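BB_2cx5_001 (Thermus thermophilus, PDB 3RI0) serves as a designed scaffold for presenting a grafted linear epitope, apparently built on a Thermus thermophilus protein of the aminoacyl-tRNA editing domain family. Local coordinates at residues 59-63 with 79-83; 68-74 with 153-157; 27-31 with 131-135; 64-68 with 116-122. The protein carries 6 engineered substitutions. All coordinates share one frame; numbering follows the deposited sequence.

Contact 1. Residues 59-63 with 79-83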
loop_
_atom_site.group_PDB
_atom_site.type_symbol
_atom_site.label_atom_id
_atom_site.label_comp_id
_atom_site.label_asym_id
_atom_site.label_seq_id
_atom_site.Cartn_x
_atom_site.Cartn_y
_atom_site.Cartn_z
ATOM N N ALA A 59 -10.047 -4.716 11.155
ATOM C CA ALA A 59 -9.297 -3.722 10.385
ATOM C C ALA A 59 -9.277 -4.060 8.885
ATOM O O ALA A 59 -9.322 -5.231 8.512
ATOM C CB ALA A 59 -7.888 -3.633 10.909
ATOM N N TYR A 60 -9.219 -3.039 8.032
ATOM C CA TYR A 60 -9.181 -3.273 6.585
ATOM C C TYR A 60 -8.051 -2.502 5.903
ATOM O O TYR A 60 -7.550 -1.502 6.437
ATOM C CB TYR A 60 -10.505 -2.889 5.928
ATOM C CG TYR A 60 -11.720 -3.325 6.697
ATOM C CD1 TYR A 60 -12.151 -2.607 7.813
ATOM C CD2 TYR A 60 -12.440 -4.461 6.325
ATOM C CE1 TYR A 60 -13.264 -3.003 8.538
ATOM C CE2 TYR A 60 -13.561 -4.869 7.050
ATOM C CZ TYR A 60 -13.964 -4.129 8.155
ATOM O OH TYR A 60 -15.069 -4.518 8.873
ATOM N N LEU A 61 -7.687 -2.953 4.703
ATOM C CA LEU A 61 -6.607 -2.335 3.950
ATOM C C LEU A 61 -7.112 -1.712 2.648
ATOM O O LEU A 61 -7.857 -2.340 1.891
ATOM C CB LEU A 61 -5.541 -3.389 3.629
ATOM C CG LEU A 61 -4.063 -3.007 3.483
ATOM C CD1 LEU A 61 -3.527 -3.679 2.244
ATOM C CD2 LEU A 61 -3.857 -1.503 3.406
ATOM N N PHE A 62 -6.697 -0.477 2.381
ATOM C CA PHE A 62 -7.098 0.199 1.155
ATOM C C PHE A 62 -5.886 0.680 0.367
ATOM O O PHE A 62 -5.079 1.457 0.857
ATOM C CB PHE A 62 -8.026 1.370 1.468
ATOM C CG PHE A 62 -9.328 0.952 2.091
ATOM C CD1 PHE A 62 -9.443 0.830 3.473
ATOM C CD2 PHE A 62 -10.438 0.671 1.298
ATOM C CE1 PHE A 62 -10.653 0.431 4.067
ATOM C CE2 PHE A 62 -11.657 0.266 1.876
ATOM C CZ PHE A 62 -11.759 0.152 3.265
ATOM N N LEU A 63 -5.772 0.197 -0.863
ATOM C CA LEU A 63 -4.661 0.552 -1.739
ATOM C C LEU A 63 -5.175 1.651 -2.679
ATOM O O LEU A 63 -6.011 1.397 -3.554
ATOM C CB LEU A 63 -4.226 -0.689 -2.511
ATOM C CG LEU A 63 -4.044 -1.874 -1.559
ATOM C CD1 LEU A 63 -3.822 -3.149 -2.343
ATOM C CD2 LEU A 63 -2.875 -1.604 -0.623
ATOM N N VAL A 79 -17.450 -1.649 3.164
ATOM C CA VAL A 79 -17.028 -2.444 4.303
ATOM C C VAL A 79 -18.265 -2.835 5.133
ATOM O O VAL A 79 -18.333 -3.933 5.702
ATOM C CB VAL A 79 -15.991 -1.626 5.134
ATOM C CG1 VAL A 79 -16.526 -1.292 6.506
ATOM C CG2 VAL A 79 -14.696 -2.381 5.210
ATOM N N GLY A 80 -19.244 -1.936 5.183
ATOM C CA GLY A 80 -20.467 -2.206 5.922
ATOM C C GLY A 80 -20.462 -1.756 7.374
ATOM O O GLY A 80 -21.299 -2.206 8.155
ATOM N N THR A 81 -19.518 -0.892 7.741
ATOM C CA THR A 81 -19.432 -0.393 9.110
ATOM C C THR A 81 -18.670 0.918 9.094
ATOM O O THR A 81 -17.963 1.206 8.133
ATOM C CB THR A 81 -18.690 -1.388 10.030
ATOM O OG1 THR A 81 -19.022 -1.112 11.395
ATOM C CG2 THR A 81 -17.177 -1.264 9.845
ATOM N N ASP A 82 -18.810 1.715 10.146
ATOM C CA ASP A 82 -18.103 2.979 10.186
ATOM C C ASP A 82 -16.624 2.676 10.309
ATOM O O ASP A 82 -16.234 1.694 10.933
ATOM C CB ASP A 82 -18.557 3.845 11.361
ATOM C CG ASP A 82 -18.711 5.304 10.972
ATOM O OD1 ASP A 82 -17.968 5.765 10.080
ATOM O OD2 ASP A 82 -19.571 5.997 11.563
ATOM N N LEU A 83 -15.798 3.509 9.695
ATOM C CA LEU A 83 -14.366 3.311 9.748
ATOM C C LEU A 83 -13.692 4.508 10.359
ATOM O O LEU A 83 -14.014 5.651 10.036
ATOM C CB LEU A 83 -13.803 3.125 8.346
ATOM C CG LEU A 83 -14.375 1.959 7.560
ATOM C CD1 LEU A 83 -13.796 1.963 6.170
ATOM C CD2 LEU A 83 -14.066 0.656 8.282
#

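Contact 2. Residues 68-74 with 153-157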
loop_
_atom_site.group_PDB
_atom_site.type_symbol
_atom_site.label_atom_id
_atom_site.label_comp_id
_atom_site.label_asym_id
_atom_site.label_seq_id
_atom_site.Cartn_x
_atom_site.Cartn_y
_atom_site.Cartn_z
ATOM N N ASN A 68 -5.045 10.127 -5.847
ATOM C CA ASN A 68 -6.408 10.179 -5.322
ATOM C C ASN A 68 -6.407 10.159 -3.807
ATOM O O ASN A 68 -5.455 9.721 -3.178
ATOM C CB ASN A 68 -7.249 8.982 -5.782
ATOM C CG ASN A 68 -7.336 8.855 -7.295
ATOM O OD1 ASN A 68 -7.413 9.851 -8.020
ATOM N ND2 ASN A 68 -7.352 7.616 -7.779
ATOM N N ARG A 69 -7.485 10.647 -3.213
ATOM C CA ARG A 69 -7.600 10.587 -1.771
ATOM C C ARG A 69 -8.834 9.717 -1.508
ATOM O O ARG A 69 -9.843 9.804 -2.213
ATOM C CB ARG A 69 -7.683 11.993 -1.145
ATOM C CG ARG A 69 -8.745 12.934 -1.681
ATOM C CD ARG A 69 -8.225 14.388 -1.855
ATOM N NE ARG A 69 -6.944 14.684 -1.197
ATOM C CZ ARG A 69 -6.371 15.888 -1.184
ATOM N NH1 ARG A 69 -6.958 16.916 -1.785
ATOM N NH2 ARG A 69 -5.200 16.065 -0.585
ATOM N N LEU A 70 -8.710 8.834 -0.524
ATOM C CA LEU A 70 -9.766 7.896 -0.175
ATOM C C LEU A 70 -11.101 8.497 0.252
ATOM O O LEU A 70 -11.164 9.304 1.178
ATOM C CB LEU A 70 -9.283 6.967 0.934
ATOM C CG LEU A 70 -10.311 5.915 1.360
ATOM C CD1 LEU A 70 -10.573 4.945 0.201
ATOM C CD2 LEU A 70 -9.795 5.167 2.570
ATOM N N ASP A 71 -12.169 8.091 -0.424
ATOM C CA ASP A 71 -13.497 8.565 -0.069
ATOM C C ASP A 71 -13.971 7.617 1.025
ATOM O O ASP A 71 -14.383 6.491 0.744
ATOM C CB ASP A 71 -14.445 8.481 -1.264
ATOM C CG ASP A 71 -15.821 9.050 -0.952
ATOM O OD1 ASP A 71 -16.316 8.796 0.165
ATOM O OD2 ASP A 71 -16.403 9.742 -1.824
ATOM N N LEU A 72 -13.886 8.061 2.272
ATOM C CA LEU A 72 -14.301 7.230 3.398
ATOM C C LEU A 72 -15.772 6.834 3.332
ATOM O O LEU A 72 -16.188 5.863 3.967
ATOM C CB LEU A 72 -14.007 7.944 4.716
ATOM C CG LEU A 72 -12.523 7.996 5.071
ATOM C CD1 LEU A 72 -12.333 8.837 6.314
ATOM C CD2 LEU A 72 -11.997 6.584 5.281
ATOM N N GLY A 73 -16.553 7.585 2.562
ATOM C CA GLY A 73 -17.962 7.268 2.424
ATOM C C GLY A 73 -18.139 5.959 1.680
ATOM O O GLY A 73 -18.855 5.071 2.140
ATOM N N LYS A 74 -17.471 5.834 0.532
ATOM C CA LYS A 74 -17.554 4.627 -0.289
ATOM C C LYS A 74 -16.873 3.454 0.408
ATOM O O LYS A 74 -17.333 2.314 0.343
ATOM C CB LYS A 74 -16.868 4.846 -1.634
ATOM C CG LYS A 74 -17.230 6.133 -2.350
ATOM C CD LYS A 74 -16.438 6.239 -3.639
ATOM C CE LYS A 74 -16.844 7.449 -4.470
ATOM N NZ LYS A 74 -16.276 7.358 -5.853
ATOM N N ASP A 153 -14.140 1.042 -6.501
ATOM C CA ASP A 153 -14.189 2.468 -6.758
ATOM C C ASP A 153 -14.057 3.081 -5.364
ATOM O O ASP A 153 -14.985 2.989 -4.552
ATOM C CB ASP A 153 -15.533 2.818 -7.408
ATOM C CG ASP A 153 -15.864 4.276 -7.290
ATOM O OD1 ASP A 153 -14.983 5.110 -7.591
ATOM O OD2 ASP A 153 -17.003 4.591 -6.894
ATOM N N LEU A 154 -12.917 3.711 -5.092
ATOM C CA LEU A 154 -12.662 4.249 -3.758
ATOM C C LEU A 154 -12.407 5.749 -3.572
ATOM O O LEU A 154 -12.665 6.293 -2.501
ATOM C CB LEU A 154 -11.478 3.492 -3.146
ATOM C CG LEU A 154 -11.566 1.967 -3.093
ATOM C CD1 LEU A 154 -10.175 1.382 -2.802
ATOM C CD2 LEU A 154 -12.567 1.554 -2.037
ATOM N N LYS A 155 -11.895 6.407 -4.601
ATOM C CA LYS A 155 -11.547 7.822 -4.522
ATOM C C LYS A 155 -12.687 8.817 -4.431
ATOM O O LYS A 155 -13.849 8.485 -4.649
ATOM C CB LYS A 155 -10.697 8.212 -5.725
ATOM C CG LYS A 155 -11.524 8.411 -6.973
ATOM C CD LYS A 155 -10.845 7.808 -8.174
ATOM C CE LYS A 155 -11.789 7.722 -9.364
ATOM N NZ LYS A 155 -11.939 9.006 -10.084
ATOM N N GLU A 156 -12.325 10.054 -4.110
ATOM C CA GLU A 156 -13.283 11.138 -4.021
ATOM C C GLU A 156 -13.430 11.681 -5.440
ATOM O O GLU A 156 -12.439 11.852 -6.156
ATOM C CB GLU A 156 -12.769 12.214 -3.063
ATOM C CG GLU A 156 -12.539 11.686 -1.652
ATOM C CD GLU A 156 -12.508 12.783 -0.602
ATOM O OE1 GLU A 156 -11.591 13.618 -0.643
ATOM O OE2 GLU A 156 -13.409 12.810 0.266
ATOM N N GLY A 157 -14.671 11.928 -5.853
ATOM C CA GLY A 157 -14.920 12.416 -7.201
ATOM C C GLY A 157 -15.602 13.768 -7.292
ATOM O O GLY A 157 -15.424 14.592 -6.364
HETATM O O HOH W 1 -9.718 11.652 -5.511
HETATM O O HOH W 2 -14.007 11.018 3.000
#

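Contact 3. Residues 27-31 with 131-135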
loop_
_atom_site.group_PDB
_atom_site.type_symbol
_atom_site.label_atom_id
_atom_site.label_comp_id
_atom_site.label_asym_id
_atom_site.label_seq_id
_atom_site.Cartn_x
_atom_site.Cartn_y
_atom_site.Cartn_z
ATOM N N PRO A 27 17.166 7.796 -2.392
ATOM C CA PRO A 27 17.971 8.730 -1.598
ATOM C C PRO A 27 17.279 9.262 -0.354
ATOM O O PRO A 27 16.095 9.564 -0.387
ATOM C CB PRO A 27 18.262 9.866 -2.582
ATOM C CG PRO A 27 18.168 9.215 -3.916
ATOM C CD PRO A 27 16.987 8.307 -3.759
ATOM N N ALA A 28 18.014 9.353 0.746
ATOM C CA ALA A 28 17.447 9.935 1.947
ATOM C C ALA A 28 17.262 11.350 1.415
ATOM O O ALA A 28 18.226 11.963 0.955
ATOM C CB ALA A 28 18.467 9.907 3.081
ATOM N N SER A 29 16.028 11.843 1.438
ATOM C CA SER A 29 15.659 13.169 0.912
ATOM C C SER A 29 14.354 12.858 0.202
ATOM O O SER A 29 13.807 13.656 -0.559
ATOM C CB SER A 29 16.648 13.650 -0.157
ATOM O OG SER A 29 16.018 13.700 -1.433
ATOM N N THR A 30 13.869 11.660 0.466
ATOM C CA THR A 30 12.681 11.178 -0.172
ATOM C C THR A 30 11.643 10.838 0.903
ATOM O O THR A 30 11.908 10.036 1.807
ATOM C CB THR A 30 13.118 9.989 -1.066
ATOM O OG1 THR A 30 13.949 10.501 -2.123
ATOM C CG2 THR A 30 11.947 9.255 -1.655
ATOM N N ARG A 31 10.474 11.482 0.821
ATOM C CA ARG A 31 9.425 11.275 1.819
ATOM C C ARG A 31 7.966 11.548 1.414
ATOM O O ARG A 31 7.048 11.256 2.179
ATOM C CB ARG A 31 9.783 12.079 3.079
ATOM C CG ARG A 31 10.021 13.575 2.859
ATOM C CD ARG A 31 11.130 14.110 3.782
ATOM N NE ARG A 31 10.936 15.489 4.235
ATOM C CZ ARG A 31 10.630 16.526 3.452
ATOM N NH1 ARG A 31 10.466 16.367 2.143
ATOM N NH2 ARG A 31 10.503 17.740 3.979
ATOM N N THR A 131 9.400 1.985 4.233
ATOM C CA THR A 131 9.758 3.338 4.639
ATOM C C THR A 131 9.412 4.252 3.470
ATOM O O THR A 131 9.182 3.784 2.352
ATOM C CB THR A 131 11.265 3.498 4.914
ATOM O OG1 THR A 131 11.923 3.822 3.692
ATOM C CG2 THR A 131 11.863 2.229 5.461
ATOM N N PRO A 132 9.379 5.572 3.710
ATOM C CA PRO A 132 9.053 6.511 2.635
ATOM C C PRO A 132 10.017 6.414 1.451
ATOM O O PRO A 132 9.639 6.701 0.313
ATOM C CB PRO A 132 9.138 7.872 3.324
ATOM C CG PRO A 132 8.806 7.550 4.758
ATOM C CD PRO A 132 9.574 6.282 4.985
ATOM N N ARG A 133 11.253 5.995 1.717
ATOM C CA ARG A 133 12.266 5.892 0.674
ATOM C C ARG A 133 12.534 4.501 0.100
ATOM O O ARG A 133 13.646 4.219 -0.349
ATOM C CB ARG A 133 13.581 6.514 1.170
ATOM C CG ARG A 133 13.636 6.741 2.689
ATOM C CD ARG A 133 14.435 7.996 3.032
ATOM N NE ARG A 133 13.644 8.981 3.778
ATOM C CZ ARG A 133 13.474 8.974 5.099
ATOM N NH1 ARG A 133 14.041 8.028 5.844
ATOM N NH2 ARG A 133 12.744 9.920 5.681
ATOM N N ALA A 134 11.521 3.639 0.104
ATOM C CA ALA A 134 11.669 2.297 -0.451
ATOM C C ALA A 134 10.418 1.959 -1.246
ATOM O O ALA A 134 9.299 2.230 -0.814
ATOM C CB ALA A 134 11.891 1.275 0.665
ATOM N N LEU A 135 10.620 1.379 -2.421
ATOM C CA LEU A 135 9.525 1.016 -3.308
ATOM C C LEU A 135 9.889 -0.262 -4.033
ATOM O O LEU A 135 11.064 -0.640 -4.083
ATOM C CB LEU A 135 9.307 2.109 -4.371
ATOM C CG LEU A 135 8.877 3.538 -4.015
ATOM C CD1 LEU A 135 9.215 4.469 -5.186
ATOM C CD2 LEU A 135 7.377 3.583 -3.721
#

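Contact 4. Residues 64-68 with 116-122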
loop_
_atom_site.group_PDB
_atom_site.type_symbol
_atom_site.label_atom_id
_atom_site.label_comp_id
_atom_site.label_asym_id
_atom_site.label_seq_id
_atom_site.Cartn_x
_atom_site.Cartn_y
_atom_site.Cartn_z
ATOM N N VAL A 64 -4.667 2.866 -2.487
ATOM C CA VAL A 64 -5.116 4.019 -3.257
ATOM C C VAL A 64 -4.068 4.607 -4.177
ATOM O O VAL A 64 -2.886 4.673 -3.838
ATOM C CB VAL A 64 -5.590 5.147 -2.298
ATOM C CG1 VAL A 64 -5.982 6.389 -3.090
ATOM C CG2 VAL A 64 -6.754 4.651 -1.459
ATOM N N SER A 65 -4.505 5.043 -5.350
ATOM C CA SER A 65 -3.601 5.666 -6.299
ATOM C C SER A 65 -2.983 6.881 -5.613
ATOM O O SER A 65 -3.622 7.533 -4.792
ATOM C CB SER A 65 -4.362 6.109 -7.547
ATOM O OG SER A 65 -3.523 6.865 -8.404
ATOM N N GLY A 66 -1.736 7.184 -5.941
ATOM C CA GLY A 66 -1.098 8.340 -5.344
ATOM C C GLY A 66 -1.764 9.651 -5.748
ATOM O O GLY A 66 -1.595 10.662 -5.083
ATOM N N LYS A 67 -2.547 9.636 -6.820
ATOM C CA LYS A 67 -3.205 10.859 -7.282
ATOM C C LYS A 67 -4.650 10.977 -6.794
ATOM O O LYS A 67 -5.406 11.819 -7.297
ATOM C CB LYS A 67 -3.218 10.909 -8.807
ATOM C CG LYS A 67 -4.312 10.036 -9.390
ATOM C CD LYS A 67 -4.258 9.936 -10.898
ATOM C CE LYS A 67 -5.208 8.850 -11.357
ATOM N NZ LYS A 67 -5.079 8.530 -12.795
ATOM N N ASN A 68 -5.045 10.127 -5.847
ATOM C CA ASN A 68 -6.408 10.179 -5.322
ATOM C C ASN A 68 -6.407 10.159 -3.807
ATOM O O ASN A 68 -5.455 9.721 -3.178
ATOM C CB ASN A 68 -7.249 8.982 -5.782
ATOM C CG ASN A 68 -7.336 8.855 -7.295
ATOM O OD1 ASN A 68 -7.413 9.851 -8.020
ATOM N ND2 ASN A 68 -7.352 7.616 -7.779
ATOM N N ASP A 116 -8.054 0.561 -5.397
ATOM C CA ASP A 116 -8.515 1.720 -6.165
ATOM C C ASP A 116 -8.476 1.326 -7.634
ATOM O O ASP A 116 -7.391 1.117 -8.179
ATOM C CB ASP A 116 -7.543 2.886 -5.925
ATOM C CG ASP A 116 -7.897 4.152 -6.702
ATOM O OD1 ASP A 116 -8.606 4.077 -7.734
ATOM O OD2 ASP A 116 -7.435 5.235 -6.270
ATOM N N GLU A 117 -9.642 1.243 -8.275
ATOM C CA GLU A 117 -9.699 0.848 -9.690
ATOM C C GLU A 117 -8.769 1.628 -10.612
ATOM O O GLU A 117 -8.355 1.115 -11.652
ATOM C CB GLU A 117 -11.140 0.917 -10.222
ATOM C CG GLU A 117 -11.938 2.177 -9.867
ATOM C CD GLU A 117 -13.339 2.160 -10.496
ATOM O OE1 GLU A 117 -14.043 1.127 -10.400
ATOM O OE2 GLU A 117 -13.733 3.184 -11.089
ATOM N N ASP A 118 -8.422 2.857 -10.244
ATOM C CA ASP A 118 -7.522 3.656 -11.073
ATOM C C ASP A 118 -6.128 3.049 -11.178
ATOM O O ASP A 118 -5.389 3.354 -12.110
ATOM C CB ASP A 118 -7.421 5.091 -10.547
ATOM C CG ASP A 118 -8.683 5.906 -10.815
ATOM O OD1 ASP A 118 -9.615 5.381 -11.471
ATOM O OD2 ASP A 118 -8.744 7.070 -10.368
ATOM N N LEU A 119 -5.758 2.196 -10.229
ATOM C CA LEU A 119 -4.437 1.567 -10.268
ATOM C C LEU A 119 -4.329 0.562 -11.418
ATOM O O LEU A 119 -3.244 0.354 -11.959
ATOM C CB LEU A 119 -4.133 0.874 -8.935
ATOM C CG LEU A 119 -3.795 1.798 -7.760
ATOM C CD1 LEU A 119 -3.661 0.989 -6.476
ATOM C CD2 LEU A 119 -2.495 2.538 -8.056
ATOM N N LEU A 120 -5.451 -0.043 -11.800
ATOM C CA LEU A 120 -5.448 -1.015 -12.897
ATOM C C LEU A 120 -5.172 -0.271 -14.204
ATOM O O LEU A 120 -4.925 -0.878 -15.245
ATOM C CB LEU A 120 -6.801 -1.728 -12.994
ATOM C CG LEU A 120 -7.394 -2.385 -11.742
ATOM C CD1 LEU A 120 -8.722 -3.022 -12.092
ATOM C CD2 LEU A 120 -6.446 -3.422 -11.192
ATOM N N GLY A 121 -5.193 1.058 -14.123
ATOM C CA GLY A 121 -4.966 1.889 -15.291
ATOM C C GLY A 121 -3.539 1.972 -15.804
ATOM O O GLY A 121 -3.290 2.626 -16.818
ATOM N N TYR A 122 -2.592 1.324 -15.134
ATOM C CA TYR A 122 -1.211 1.381 -15.598
ATOM C C TYR A 122 -0.613 0.012 -15.871
ATOM O O TYR A 122 -1.146 -1.007 -15.436
ATOM C CB TYR A 122 -0.336 2.096 -14.572
ATOM C CG TYR A 122 -0.833 3.454 -14.137
ATOM C CD1 TYR A 122 -1.681 3.587 -13.040
ATOM C CD2 TYR A 122 -0.430 4.608 -14.802
ATOM C CE1 TYR A 122 -2.107 4.838 -12.609
ATOM C CE2 TYR A 122 -0.850 5.865 -14.383
ATOM C CZ TYR A 122 -1.689 5.969 -13.278
ATOM O OH TYR A 122 -2.073 7.204 -12.812
#

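Contact 1. Residues 59-63 with 79-83
Val79 sets one methyl, CG2, over the centre of the Tyr60 ring. This is a CH-pi contact on a single face, though its modelled height is doubtful. The two side chains come from opposite directions. The other methyl, CG1, lies off towards the phenol end, 4.2 Å from Tyr60 CZ. CG2 also reaches the neighbouring aromatic residue of the strand, with Phe62 CZ 4.3 Å away. Gly80, the first residue out of the helix, has a positive phi of 91°. Thr81 touches with its methyl, CG2 lying 4.0 Å from Tyr60 OH. The contact buries that hydroxyl, and no hydrogen-bond partner is modelled for it. Leu83 closes the segment and forks between the rings. Its CD2 lies 3.8 Å from Tyr60 CE1, and its CD1 lies 4.0 Å from Phe62 CZ. Leu83 crosses Tyr60 at about a right angle but meets Phe62 from the opposite direction. Two residues apart on the strand, Tyr60 and Phe62 point to the same face. Both have CG anti to the carbonyl carbon (chi1 -43° and -64°), which leans the rings the same way, and they receive Val79 and Leu83 together. The contact is apolar throughout. It fastens the end of helix 72-79, and the loop that leads to strand 84-85, onto one face of the sheet. Ala75 of that helix also touches Phe62 and Leu83. Strands 47-54 and 113-116 flank strand 59-65, and their Tyr53 and Tyr114 pack against Phe62.

Contact 2. Residues 68-74 with 153-157
Lys74 meets the carboxylate of Asp153 on the syn side of OD2, 23° out of its plane. Lys74 NZ lies 3.0 Å from Asp153 OD2 in this salt bridge; the bond to OD1 is weak. The Asp71 carboxylate takes Lys74 N from above its plane, at OD1. Glu156 and Arg69 turn their flat groups nearly perpendicular, 84° apart, and do not pair. Instead Glu156 OE1 lies beside the aliphatic part of Arg69, 3.1 Å from CG. The Asn68 amide is held by Asp116 and Asp118, while Lys155 CD packs 3.5 Å from its ND2. Lys74 has CG anti to the carbonyl carbon (chi1 -47°) and is extended beyond it. This carries NZ to a second acceptor, the backbone O of Lys155, at 2.9 Å. Two backbone bonds join the two segments around a single bridge of Leu70 with Lys155. Asp71 N donates to Leu154 O at 2.8 Å, and Glu156 N to Arg69 O at 3.1 Å. On the inner side Leu70 CD1 packs on Leu154 CB at 3.8 Å. A water accepts from Leu72 N and donates weakly to Glu156 OE2. Asp71 is the N-cap of helix 72-79. The bonds across the contact tie the C-terminal tail after strand 150-152 to the start of that helix. Leu70 and Leu72 rest on Tyr53 of strand 47-54.

Contact 3. Residues 27-31 with 131-135
Pro132 and Arg133 are the two middle residues of a type I beta turn, Thr131 to Ala134, and both press on the loop that holds Thr30 and Arg31. The main polar link is a side-chain to backbone bond. Arg133 NE donates to Thr30 O at 2.8 Å, with an N-H...O angle of 142°. The oxygen sits at the edge of the guanidinium, tilted 21° from its plane. The Arg133 chain starts almost eclipsed with its backbone N (chi1 15°) and bends again at chi2 and chi3. This folds it along the loop, with CD 3.7 Å from Ala28 CA. Pro132 uses CB, which lies 3.7 Å from Arg31 CA and 3.8 Å from Thr30 O. The carbonyl of Thr30 is thus gripped by one bond and flanked by proline carbon. Thr30 itself is buried. Its OG1 donates to Pro27 O at 2.9 Å, which closes the loop on itself. The turn has its own bond, Ala134 N to Thr131 O at 3.2 Å. The Arg31 side chain leads away from Arg133. Arg31 N donates to Glu35 OE1, in the first turn of helix 33-39. Backbone bonds of Arg133 with Leu26 and of Leu135 with Val24 continue the pairing nearby. The arrangement is that of a beta turn in the connection between antiparallel strands 125-128 and 134-138, where a turn arginine holds the loop that follows strand 23-25, the other partner of 134-138.

Contact 4. Residues 64-68 with 116-122
Asp116 and Asn68 meet at about a right angle, and their flat groups are 32° apart. Asp116 has CG anti to its backbone N (chi1 179°), which swings the carboxylate across to the end of strand 59-65. There OD2 takes two donors. Asn68 ND2 comes to its syn lone pair at 2.8 Å, with the oxygen in the amide plane. Ser65 N comes from above the carboxylate plane at 3.1 Å. Val64 CG1 adds an apolar neighbour, 3.7 Å from the same oxygen. Asn68 ND2 also donates to Asp118 OD2 at 3.0 Å. This second bond is more bent and meets the carboxylate on its anti side. The two bonds from one nitrogen fix the rotation of the amide. The other oxygen of Asp116, OD1, accepts from Asp118 N at 2.8 Å. This makes an Asx turn at the start of the 3-10 segment 117-121, which leaves parallel strand 113-116. Facing it, Ser65 to Asn68 form a type I beta turn at the end of strand 59-65. Leu119 lays CD2 against Ser65 CA at 3.8 Å and also touches Val48. Ser65 OG is hydrogen-bonded to Gly45 O. Lys67 places CG between its backbone N and carbonyl carbon (chi1 79°) and then runs extended towards Tyr122. Its NZ makes a weak bond, 3.3 Å, to Tyr122 OH, which comes from the opposite direction. The long ion pair of Asp118 with Lys155 is weak, but may ease the charge of Asp118.

In the fold
Contact 1 is buried and apolar, and contact 4 is partly buried and rich in carboxylate bonds; contacts 2 and 3 lie at the surface. Contacts 1 and 4 both use strand 59-65, where Leu63 O probably accepts from Asp116 N. Contacts 1 and 2 hold opposite ends of helix 72-79, by ring and methyl packing at its end and by backbone bonds and a salt bridge at its start. Leu154 and Leu70 of contact 2 reach Phe62 of contact 1. Asn68 belongs to contacts 2 and 4. Contact 3 stands apart, its centre about 27 Å from that of contact 1, yet it reaches the same sheet through strand 134-138.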